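PDB 1TC3: transposable element Tc3 transposase from Caenorhabditis elegans, which binds specifically to the terminal nucleotides of the Tc3 inverted repeat and cuts both DNA strands at the ends of the element, so that it can transpose. Local coordinates for residues 2-7 with 31-36; 22-27 with 37-42. All blocks are in the same frame, centred on the assembly; numbering follows the deposited sequence.

Interaction 1 (2-7 with 31-36). With nucleotides of chain B; nucleotides of chain A.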
loop_
_atom_site.group_PDB
_atom_site.type_symbol
_atom_site.label_atom_id
_atom_site.label_comp_id
_atom_site.label_asym_id
_atom_site.label_seq_id
_atom_site.Cartn_x
_atom_site.Cartn_y
_atom_site.Cartn_z
ATOM N N ARG C 2 11.200 -8.210 -4.763
ATOM C CA ARG C 2 12.205 -7.254 -5.170
ATOM C C ARG C 2 12.478 -6.209 -4.135
ATOM O O ARG C 2 13.523 -5.534 -4.140
ATOM C CB ARG C 2 11.910 -6.674 -6.534
ATOM C CG ARG C 2 11.859 -7.751 -7.614
ATOM C CD ARG C 2 13.246 -8.173 -8.099
ATOM N NE ARG C 2 13.175 -8.861 -9.381
ATOM C CZ ARG C 2 13.555 -8.314 -10.519
ATOM N NH1 ARG C 2 14.061 -7.071 -10.556
ATOM N NH2 ARG C 2 13.411 -9.033 -11.636
ATOM N N GLY C 3 11.528 -6.112 -3.218
ATOM C CA GLY C 3 11.644 -5.170 -2.127
ATOM C C GLY C 3 10.993 -5.716 -0.865
ATOM O O GLY C 3 10.334 -6.753 -0.866
ATOM N N SER C 4 11.142 -4.976 0.216
ATOM C CA SER C 4 10.577 -5.374 1.477
ATOM C C SER C 4 9.082 -5.319 1.509
ATOM O O SER C 4 8.432 -4.541 0.791
ATOM C CB SER C 4 11.077 -4.534 2.618
ATOM O OG SER C 4 11.467 -3.264 2.157
ATOM N N ALA C 5 8.548 -6.156 2.378
ATOM C CA ALA C 5 7.119 -6.192 2.560
ATOM C C ALA C 5 6.656 -4.929 3.298
ATOM O O ALA C 5 7.435 -4.256 3.964
ATOM C CB ALA C 5 6.732 -7.494 3.231
ATOM N N LEU C 6 5.384 -4.579 3.177
ATOM C CA LEU C 6 4.873 -3.361 3.795
ATOM C C LEU C 6 4.733 -3.416 5.277
ATOM O O LEU C 6 4.029 -4.273 5.810
ATOM C CB LEU C 6 3.511 -2.869 3.226
ATOM C CG LEU C 6 3.498 -2.689 1.719
ATOM C CD1 LEU C 6 2.068 -2.825 1.219
ATOM C CD2 LEU C 6 4.122 -1.346 1.397
ATOM N N SER C 7 5.333 -2.414 5.897
ATOM C CA SER C 7 5.280 -2.256 7.309
ATOM C C SER C 7 3.913 -1.831 7.763
ATOM O O SER C 7 3.134 -1.213 7.053
ATOM C CB SER C 7 6.343 -1.303 7.793
ATOM O OG SER C 7 6.310 -0.060 7.134
ATOM N N ILE C 31 4.801 7.491 -0.135
ATOM C CA ILE C 31 5.599 6.633 0.726
ATOM C C ILE C 31 6.671 5.868 -0.003
ATOM O O ILE C 31 7.219 4.868 0.452
ATOM C CB ILE C 31 4.728 5.665 1.455
ATOM C CG1 ILE C 31 4.237 4.707 0.396
ATOM C CG2 ILE C 31 3.583 6.416 2.114
ATOM C CD1 ILE C 31 3.270 3.693 0.972
ATOM N N SER C 32 7.002 6.367 -1.141
ATOM C CA SER C 32 8.044 5.722 -1.896
ATOM C C SER C 32 7.909 4.235 -2.086
ATOM O O SER C 32 8.861 3.508 -1.934
ATOM C CB SER C 32 9.394 6.126 -1.373
ATOM O OG SER C 32 9.341 7.519 -1.136
ATOM N N ARG C 33 6.743 3.780 -2.494
ATOM C CA ARG C 33 6.505 2.388 -2.768
ATOM C C ARG C 33 5.882 2.236 -4.143
ATOM O O ARG C 33 5.160 3.093 -4.599
ATOM C CB ARG C 33 5.548 1.805 -1.745
ATOM C CG ARG C 33 6.208 1.471 -0.420
ATOM C CD ARG C 33 7.500 0.682 -0.542
ATOM N NE ARG C 33 7.971 0.278 0.776
ATOM C CZ ARG C 33 8.363 -0.946 1.119
ATOM N NH1 ARG C 33 8.382 -1.961 0.260
ATOM N NH2 ARG C 33 8.748 -1.168 2.376
ATOM N N SER C 34 6.155 1.130 -4.798
ATOM C CA SER C 34 5.616 0.823 -6.101
ATOM C C SER C 34 4.088 0.788 -6.044
ATOM O O SER C 34 3.468 0.525 -5.008
ATOM C CB SER C 34 6.139 -0.549 -6.529
ATOM O OG SER C 34 5.428 -1.583 -5.859
ATOM N N ARG C 35 3.485 1.064 -7.195
ATOM C CA ARG C 35 2.051 1.096 -7.332
ATOM C C ARG C 35 1.534 -0.301 -7.128
ATOM O O ARG C 35 0.486 -0.501 -6.504
ATOM C CB ARG C 35 1.681 1.655 -8.713
ATOM C CG ARG C 35 1.598 3.188 -8.811
ATOM C CD ARG C 35 1.148 3.729 -10.165
ATOM N NE ARG C 35 1.952 3.249 -11.287
ATOM C CZ ARG C 35 1.430 2.588 -12.303
ATOM N NH1 ARG C 35 0.109 2.353 -12.362
ATOM N NH2 ARG C 35 2.234 2.167 -13.284
ATOM N N HIS C 36 2.354 -1.224 -7.659
ATOM C CA HIS C 36 2.124 -2.644 -7.610
ATOM C C HIS C 36 1.829 -3.099 -6.199
ATOM O O HIS C 36 0.783 -3.681 -5.927
ATOM C CB HIS C 36 3.299 -3.450 -8.198
ATOM C CG HIS C 36 2.955 -4.881 -8.497
ATOM N ND1 HIS C 36 3.883 -5.737 -9.063
ATOM C CD2 HIS C 36 1.795 -5.573 -8.299
ATOM C CE1 HIS C 36 3.249 -6.904 -9.233
ATOM N NE2 HIS C 36 1.996 -6.838 -8.792
ATOM P P DA B 9 4.488 -7.327 -2.563
ATOM O OP1 DA B 9 4.240 -7.174 -1.112
ATOM O OP2 DA B 9 3.360 -7.194 -3.518
ATOM O "O5'" DA B 9 5.649 -6.290 -2.911
ATOM C "C5'" DA B 9 6.739 -6.351 -2.095
ATOM C "C4'" DA B 9 7.880 -5.556 -2.670
ATOM O "O4'" DA B 9 8.496 -6.247 -3.781
ATOM C "C3'" DA B 9 7.515 -4.167 -3.145
ATOM O "O3'" DA B 9 8.586 -3.253 -2.752
ATOM C "C2'" DA B 9 7.289 -4.405 -4.638
ATOM C "C1'" DA B 9 8.008 -5.714 -4.983
ATOM N N9 DA B 9 7.164 -6.722 -5.646
ATOM C C8 DA B 9 5.816 -6.944 -5.603
ATOM N N7 DA B 9 5.406 -7.945 -6.332
ATOM C C5 DA B 9 6.553 -8.389 -6.960
ATOM C C6 DA B 9 6.776 -9.437 -7.858
ATOM N N6 DA B 9 5.783 -10.206 -8.343
ATOM N N1 DA B 9 8.046 -9.652 -8.259
ATOM C C2 DA B 9 9.022 -8.889 -7.760
ATOM N N3 DA B 9 8.926 -7.879 -6.889
ATOM C C4 DA B 9 7.650 -7.671 -6.526
ATOM P P DG B 10 8.794 -1.966 -3.613
ATOM O OP1 DG B 10 9.791 -1.022 -3.059
ATOM O OP2 DG B 10 7.395 -1.549 -3.811
ATOM O "O5'" DG B 10 9.428 -2.645 -4.929
ATOM C "C5'" DG B 10 10.806 -2.666 -5.171
ATOM C "C4'" DG B 10 11.112 -2.848 -6.657
ATOM O "O4'" DG B 10 10.243 -3.836 -7.245
ATOM C "C3'" DG B 10 10.922 -1.593 -7.512
ATOM O "O3'" DG B 10 12.166 -1.119 -7.982
ATOM C "C2'" DG B 10 9.986 -1.997 -8.666
ATOM C "C1'" DG B 10 9.998 -3.516 -8.615
ATOM N N9 DG B 10 8.738 -4.183 -8.919
ATOM C C8 DG B 10 7.538 -4.122 -8.246
ATOM N N7 DG B 10 6.646 -4.987 -8.666
ATOM C C5 DG B 10 7.363 -5.750 -9.577
ATOM C C6 DG B 10 6.915 -6.815 -10.336
ATOM O O6 DG B 10 5.798 -7.318 -10.293
ATOM N N1 DG B 10 7.911 -7.318 -11.161
ATOM C C2 DG B 10 9.185 -6.802 -11.244
ATOM N N2 DG B 10 9.981 -7.424 -12.111
ATOM N N3 DG B 10 9.637 -5.780 -10.517
ATOM C C4 DG B 10 8.656 -5.292 -9.728
ATOM P P DA A 13 15.592 -13.185 -12.754
ATOM O OP1 DA A 13 16.367 -12.459 -13.790
ATOM O OP2 DA A 13 15.519 -14.670 -12.741
ATOM O "O5'" DA A 13 16.150 -12.617 -11.388
ATOM C "C5'" DA A 13 16.780 -11.343 -11.429
ATOM C "C4'" DA A 13 16.515 -10.674 -10.096
ATOM O "O4'" DA A 13 15.096 -10.812 -9.811
ATOM C "C3'" DA A 13 17.177 -11.360 -8.911
ATOM O "O3'" DA A 13 17.219 -10.436 -7.845
ATOM C "C2'" DA A 13 16.202 -12.487 -8.589
ATOM C "C1'" DA A 13 14.894 -11.719 -8.754
ATOM N N9 DA A 13 13.753 -12.576 -9.056
ATOM C C8 DA A 13 13.614 -13.631 -9.918
ATOM N N7 DA A 13 12.418 -14.178 -9.873
ATOM C C5 DA A 13 11.731 -13.455 -8.896
ATOM C C6 DA A 13 10.423 -13.555 -8.345
ATOM N N6 DA A 13 9.486 -14.418 -8.744
ATOM N N1 DA A 13 10.073 -12.679 -7.393
ATOM C C2 DA A 13 10.986 -11.792 -7.000
ATOM N N3 DA A 13 12.256 -11.634 -7.405
ATOM C C4 DA A 13 12.552 -12.469 -8.387
#
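The guanidinium of Arg33 carries the CD2 methyl of Leu6 over one face, while Ser4 O and O3' of DA9 of chain B sit at its edge, near its plane. Arg2 lies in the minor groove, its guanidinium between N2 of DG10 of chain B on one face and the sugar of DA13 of chain A on the other. The His36 ring, in the major groove, has N7 of DA9 of chain B over one face and turns its edge to DG10 of chain B.

Arg33 NH1 donates to Ser4 O at 2.6 Å with a fairly straight N-H...O angle of 152°, although it approaches tilted from the carbonyl plane. The same Arg33 NH1 makes a weak bond to O3' of DA9 of chain B at 3.3 Å, so one nitrogen joins the peptide arm 2-7 to the DNA backbone. With chi1 at -79°, Arg33 CG sits anti to the carbonyl carbon and packs on Leu6 CD2, 3.9 Å away; the bend at chi2 then turns CD and the guanidinium. NE also forms a salt bridge with Glu10 of helix 8-19.

The DNA is the other partner here. His36 ND1 donates to N7 of DG10 of chain B at 2.9 Å. The phosphate of that guanine is gripped twice through OP2, by Ser34 N at 3.1 Å and Ser34 OG at 2.8 Å; Ser34 is also the N-cap of helix 35-43.

Replacing Arg33 by an alanine would probably leave Ser4 O without this donor and Glu10 without its salt bridge, weakening the hold on the arm near Ser4. The chemistry thus ties minor-groove arm, phosphate and major-groove helix mainly to chain B, with Arg2 also reaching a sugar of chain A, as expected of a domain that recognises a specific sequence.

Interaction 2 (22-27 with 37-42). Unlike the reference sequence in segment 37-42: Val40 (reference Glu). With nucleotides of chain A.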
loop_
_atom_site.group_PDB
_atom_site.type_symbol
_atom_site.label_atom_id
_atom_site.label_comp_id
_atom_site.label_asym_id
_atom_site.label_seq_id
_atom_site.Cartn_x
_atom_site.Cartn_y
_atom_site.Cartn_z
ATOM N N VAL C 22 -6.897 9.162 -2.307
ATOM C CA VAL C 22 -5.691 9.583 -3.001
ATOM C C VAL C 22 -5.470 8.654 -4.133
ATOM O O VAL C 22 -5.900 7.513 -4.101
ATOM C CB VAL C 22 -4.500 9.503 -2.086
ATOM C CG1 VAL C 22 -3.204 9.603 -2.914
ATOM C CG2 VAL C 22 -4.581 10.579 -1.027
ATOM N N SER C 23 -4.800 9.138 -5.137
ATOM C CA SER C 23 -4.542 8.341 -6.294
ATOM C C SER C 23 -3.384 7.431 -6.039
ATOM O O SER C 23 -2.485 7.780 -5.274
ATOM C CB SER C 23 -4.222 9.197 -7.499
ATOM O OG SER C 23 -2.867 9.575 -7.440
ATOM N N LEU C 24 -3.450 6.298 -6.741
ATOM C CA LEU C 24 -2.423 5.308 -6.675
ATOM C C LEU C 24 -1.081 5.974 -6.812
ATOM O O LEU C 24 -0.157 5.841 -5.985
ATOM C CB LEU C 24 -2.534 4.288 -7.805
ATOM C CG LEU C 24 -2.387 2.846 -7.339
ATOM C CD1 LEU C 24 -3.502 2.616 -6.345
ATOM C CD2 LEU C 24 -2.581 1.867 -8.495
ATOM N N HIS C 25 -0.987 6.715 -7.887
ATOM C CA HIS C 25 0.259 7.351 -8.180
ATOM C C HIS C 25 0.707 8.285 -7.086
ATOM O O HIS C 25 1.870 8.372 -6.789
ATOM C CB HIS C 25 0.148 8.115 -9.503
ATOM C CG HIS C 25 0.434 7.373 -10.745
ATOM N ND1 HIS C 25 1.709 7.391 -11.335
ATOM C CD2 HIS C 25 -0.391 6.650 -11.531
ATOM C CE1 HIS C 25 1.649 6.680 -12.473
ATOM N NE2 HIS C 25 0.384 6.230 -12.619
ATOM N N GLU C 26 -0.191 9.044 -6.504
ATOM C CA GLU C 26 0.281 9.958 -5.493
ATOM C C GLU C 26 0.752 9.192 -4.264
ATOM O O GLU C 26 1.765 9.484 -3.603
ATOM C CB GLU C 26 -0.742 11.042 -5.158
ATOM C CG GLU C 26 -0.142 12.164 -4.283
ATOM C CD GLU C 26 -1.123 13.283 -4.061
ATOM O OE1 GLU C 26 -2.370 12.903 -4.186
ATOM O OE2 GLU C 26 -0.788 14.432 -3.804
ATOM N N MET C 27 0.003 8.143 -3.984
ATOM C CA MET C 27 0.285 7.250 -2.882
ATOM C C MET C 27 1.724 6.746 -3.006
ATOM O O MET C 27 2.537 6.821 -2.101
ATOM C CB MET C 27 -0.720 6.094 -3.008
ATOM C CG MET C 27 -1.907 6.275 -2.093
ATOM S SD MET C 27 -3.092 4.915 -2.190
ATOM C CE MET C 27 -4.211 5.553 -0.911
ATOM N N CYS C 37 2.728 -2.870 -5.260
ATOM C CA CYS C 37 2.346 -3.364 -3.968
ATOM C C CYS C 37 1.109 -2.677 -3.489
ATOM O O CYS C 37 0.102 -3.302 -3.119
ATOM C CB CYS C 37 3.438 -3.374 -2.901
ATOM S SG CYS C 37 4.403 -1.890 -3.028
ATOM N N ILE C 38 1.190 -1.361 -3.525
ATOM C CA ILE C 38 0.064 -0.563 -3.090
ATOM C C ILE C 38 -1.260 -1.090 -3.615
ATOM O O ILE C 38 -2.228 -1.281 -2.874
ATOM C CB ILE C 38 0.275 0.869 -3.488
ATOM C CG1 ILE C 38 1.652 1.307 -3.032
ATOM C CG2 ILE C 38 -0.758 1.715 -2.801
ATOM C CD1 ILE C 38 1.754 2.809 -2.979
ATOM N N ARG C 39 -1.290 -1.342 -4.914
ATOM C CA ARG C 39 -2.505 -1.834 -5.538
ATOM C C ARG C 39 -2.999 -3.093 -4.861
ATOM O O ARG C 39 -3.997 -3.085 -4.123
ATOM C CB ARG C 39 -2.309 -2.056 -7.012
ATOM C CG ARG C 39 -3.561 -1.828 -7.839
ATOM C CD ARG C 39 -3.341 -2.197 -9.301
ATOM N NE ARG C 39 -2.683 -1.159 -10.106
ATOM C CZ ARG C 39 -1.388 -1.088 -10.325
ATOM N NH1 ARG C 39 -0.565 -1.974 -9.771
ATOM N NH2 ARG C 39 -0.895 -0.108 -11.049
ATOM N N VAL C 40 -2.243 -4.164 -5.104
ATOM C CA VAL C 40 -2.531 -5.473 -4.563
ATOM C C VAL C 40 -3.042 -5.426 -3.131
ATOM O O VAL C 40 -4.087 -5.985 -2.829
ATOM C CB VAL C 40 -1.327 -6.402 -4.668
ATOM C CG1 VAL C 40 -1.763 -7.837 -4.446
ATOM C CG2 VAL C 40 -0.666 -6.318 -6.029
ATOM N N TYR C 41 -2.308 -4.742 -2.264
ATOM C CA TYR C 41 -2.674 -4.610 -0.869
ATOM C C TYR C 41 -4.034 -3.983 -0.643
ATOM O O TYR C 41 -4.811 -4.471 0.160
ATOM C CB TYR C 41 -1.665 -3.751 -0.103
ATOM C CG TYR C 41 -2.196 -3.328 1.259
ATOM C CD1 TYR C 41 -2.356 -4.268 2.272
ATOM C CD2 TYR C 41 -2.566 -2.011 1.530
ATOM C CE1 TYR C 41 -2.815 -3.909 3.537
ATOM C CE2 TYR C 41 -3.053 -1.628 2.781
ATOM C CZ TYR C 41 -3.172 -2.587 3.783
ATOM O OH TYR C 41 -3.625 -2.220 5.004
ATOM N N LEU C 42 -4.306 -2.869 -1.308
ATOM C CA LEU C 42 -5.571 -2.211 -1.099
ATOM C C LEU C 42 -6.716 -3.035 -1.655
ATOM O O LEU C 42 -7.880 -2.891 -1.263
ATOM C CB LEU C 42 -5.620 -0.753 -1.632
ATOM C CG LEU C 42 -4.602 0.186 -0.968
ATOM C CD1 LEU C 42 -4.430 1.434 -1.820
ATOM C CD2 LEU C 42 -5.143 0.659 0.364
ATOM P P DG A 7 -4.311 6.544 -10.478
ATOM O OP1 DG A 7 -5.350 6.119 -9.514
ATOM O OP2 DG A 7 -2.867 6.669 -10.226
ATOM O "O5'" DG A 7 -4.443 5.488 -11.632
ATOM C "C5'" DG A 7 -5.770 5.142 -11.873
ATOM C "C4'" DG A 7 -5.866 4.514 -13.236
ATOM O "O4'" DG A 7 -5.178 5.304 -14.235
ATOM C "C3'" DG A 7 -5.066 3.256 -13.333
ATOM O "O3'" DG A 7 -5.725 2.253 -12.615
ATOM C "C2'" DG A 7 -5.113 3.016 -14.845
ATOM C "C1'" DG A 7 -4.753 4.422 -15.271
ATOM N N9 DG A 7 -3.334 4.503 -15.276
ATOM C C8 DG A 7 -2.559 5.123 -14.345
ATOM N N7 DG A 7 -1.285 5.001 -14.609
ATOM C C5 DG A 7 -1.236 4.216 -15.764
ATOM C C6 DG A 7 -0.138 3.711 -16.497
ATOM O O6 DG A 7 1.082 3.864 -16.322
ATOM N N1 DG A 7 -0.548 2.982 -17.575
ATOM C C2 DG A 7 -1.837 2.714 -17.912
ATOM N N2 DG A 7 -1.989 1.974 -19.020
ATOM N N3 DG A 7 -2.886 3.152 -17.234
ATOM C C4 DG A 7 -2.498 3.859 -16.152
ATOM P P DG A 8 -4.951 0.989 -12.025
ATOM O OP1 DG A 8 -5.826 0.429 -10.988
ATOM O OP2 DG A 8 -3.539 1.347 -11.740
ATOM O "O5'" DG A 8 -5.046 0.011 -13.247
ATOM C "C5'" DG A 8 -3.970 -0.540 -13.836
ATOM C "C4'" DG A 8 -4.431 -1.100 -15.162
ATOM O "O4'" DG A 8 -4.008 -0.250 -16.212
ATOM C "C3'" DG A 8 -3.874 -2.465 -15.513
ATOM O "O3'" DG A 8 -4.945 -3.264 -15.776
ATOM C "C2'" DG A 8 -2.963 -2.280 -16.721
ATOM C "C1'" DG A 8 -2.800 -0.779 -16.709
ATOM N N9 DG A 8 -1.682 -0.229 -15.948
ATOM C C8 DG A 8 -1.457 0.633 -14.902
ATOM N N7 DG A 8 -0.196 0.909 -14.696
ATOM C C5 DG A 8 0.468 0.271 -15.727
ATOM C C6 DG A 8 1.841 0.255 -16.066
ATOM O O6 DG A 8 2.789 0.767 -15.465
ATOM N N1 DG A 8 2.078 -0.454 -17.219
ATOM C C2 DG A 8 1.118 -1.103 -17.902
ATOM N N2 DG A 8 1.566 -1.787 -18.926
ATOM N N3 DG A 8 -0.170 -1.137 -17.594
ATOM C C4 DG A 8 -0.433 -0.398 -16.527
ATOM P P DG A 6 -1.549 11.759 -10.376
ATOM O OP1 DG A 6 -1.826 12.041 -8.974
ATOM O OP2 DG A 6 -0.257 11.222 -10.808
ATOM O "O5'" DG A 6 -2.607 10.762 -11.005
ATOM C "C5'" DG A 6 -4.007 10.891 -10.970
ATOM C "C4'" DG A 6 -4.649 10.073 -12.098
ATOM O "O4'" DG A 6 -4.124 10.475 -13.384
ATOM C "C3'" DG A 6 -4.319 8.601 -12.161
ATOM O "O3'" DG A 6 -4.872 7.926 -11.062
ATOM C "C2'" DG A 6 -5.035 8.303 -13.480
ATOM C "C1'" DG A 6 -4.423 9.421 -14.303
ATOM N N9 DG A 6 -3.182 8.982 -14.876
ATOM C C8 DG A 6 -1.958 9.386 -14.418
ATOM N N7 DG A 6 -0.958 8.880 -15.096
ATOM C C5 DG A 6 -1.572 8.118 -16.072
ATOM C C6 DG A 6 -1.002 7.308 -17.076
ATOM O O6 DG A 6 0.214 7.101 -17.318
ATOM N N1 DG A 6 -2.002 6.706 -17.838
ATOM C C2 DG A 6 -3.361 6.863 -17.613
ATOM N N2 DG A 6 -4.185 6.200 -18.421
ATOM N N3 DG A 6 -3.899 7.601 -16.655
ATOM C C4 DG A 6 -2.945 8.176 -15.929
#
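Leu24 and Arg39 bring the two backbones closest, with CA atoms 7.2 Å apart: segment 22-27 turns from loop into the start of helix 24-31, and 37-42 is helical throughout. Ser23 caps the first of these helices, its OG accepting from Glu26 N at 2.9 Å while also donating to OP1 of DG6 of chain A. Leu24 N adds a weak bond to OP1 of DG7 of chain A at 3.4 Å.

Across the contact, the side chains of Leu24 and Arg39 meet at about a right angle. CD2 of Leu24 lies over one face of the guanidinium, 3.4 Å from Arg39 NE, and the edge of that group is turned to the DNA. There Arg39 NE and NH2 both donate to OP2 of DG8 of chain A, each at 3.1 Å, a fork on a single oxygen made possible by the bend at chi3 (-82°). Deeper in, Met27 reaches tip to tip toward Leu42, SD to CD1 3.7 Å, and crosses Ile38 with SD 4.0 Å from CG2. Met17 and Leu14 of helix 8-19 continue this apolar layer.

The His25 ring reaches the major-groove edge of DG7 of chain A, where His25 NE2 donates to N7 at 2.9 Å with an angle of 155°. Packing through Met27, Ile38 and Leu42 sets the two helices of the helix-turn-helix against each other; the polar groups then contact a purine N7 edge, consistent with sequence recognition, and hold successive phosphates of one strand.

How the interactions relate
Interactions 1 and 2 lie about 10 Å apart, centre to centre, and share helix 35-43: interaction 1 uses its N-terminal end and the turn before it, interaction 2 the turns that follow. Along the chain the segments alternate, 2-7, 22-27, 31-36, 37-42, so the two contacts interlock within one small three-helix domain. They also touch directly, Arg35 packing on His25 and Leu6 on Tyr41. Interaction 1 brings the N-terminal arm to the turn of the helix-turn-helix and faces mainly chain B; interaction 2 closes the two helices of that motif on each other and faces chain A. Together they let this DNA-binding domain hold both strands of the transposon end.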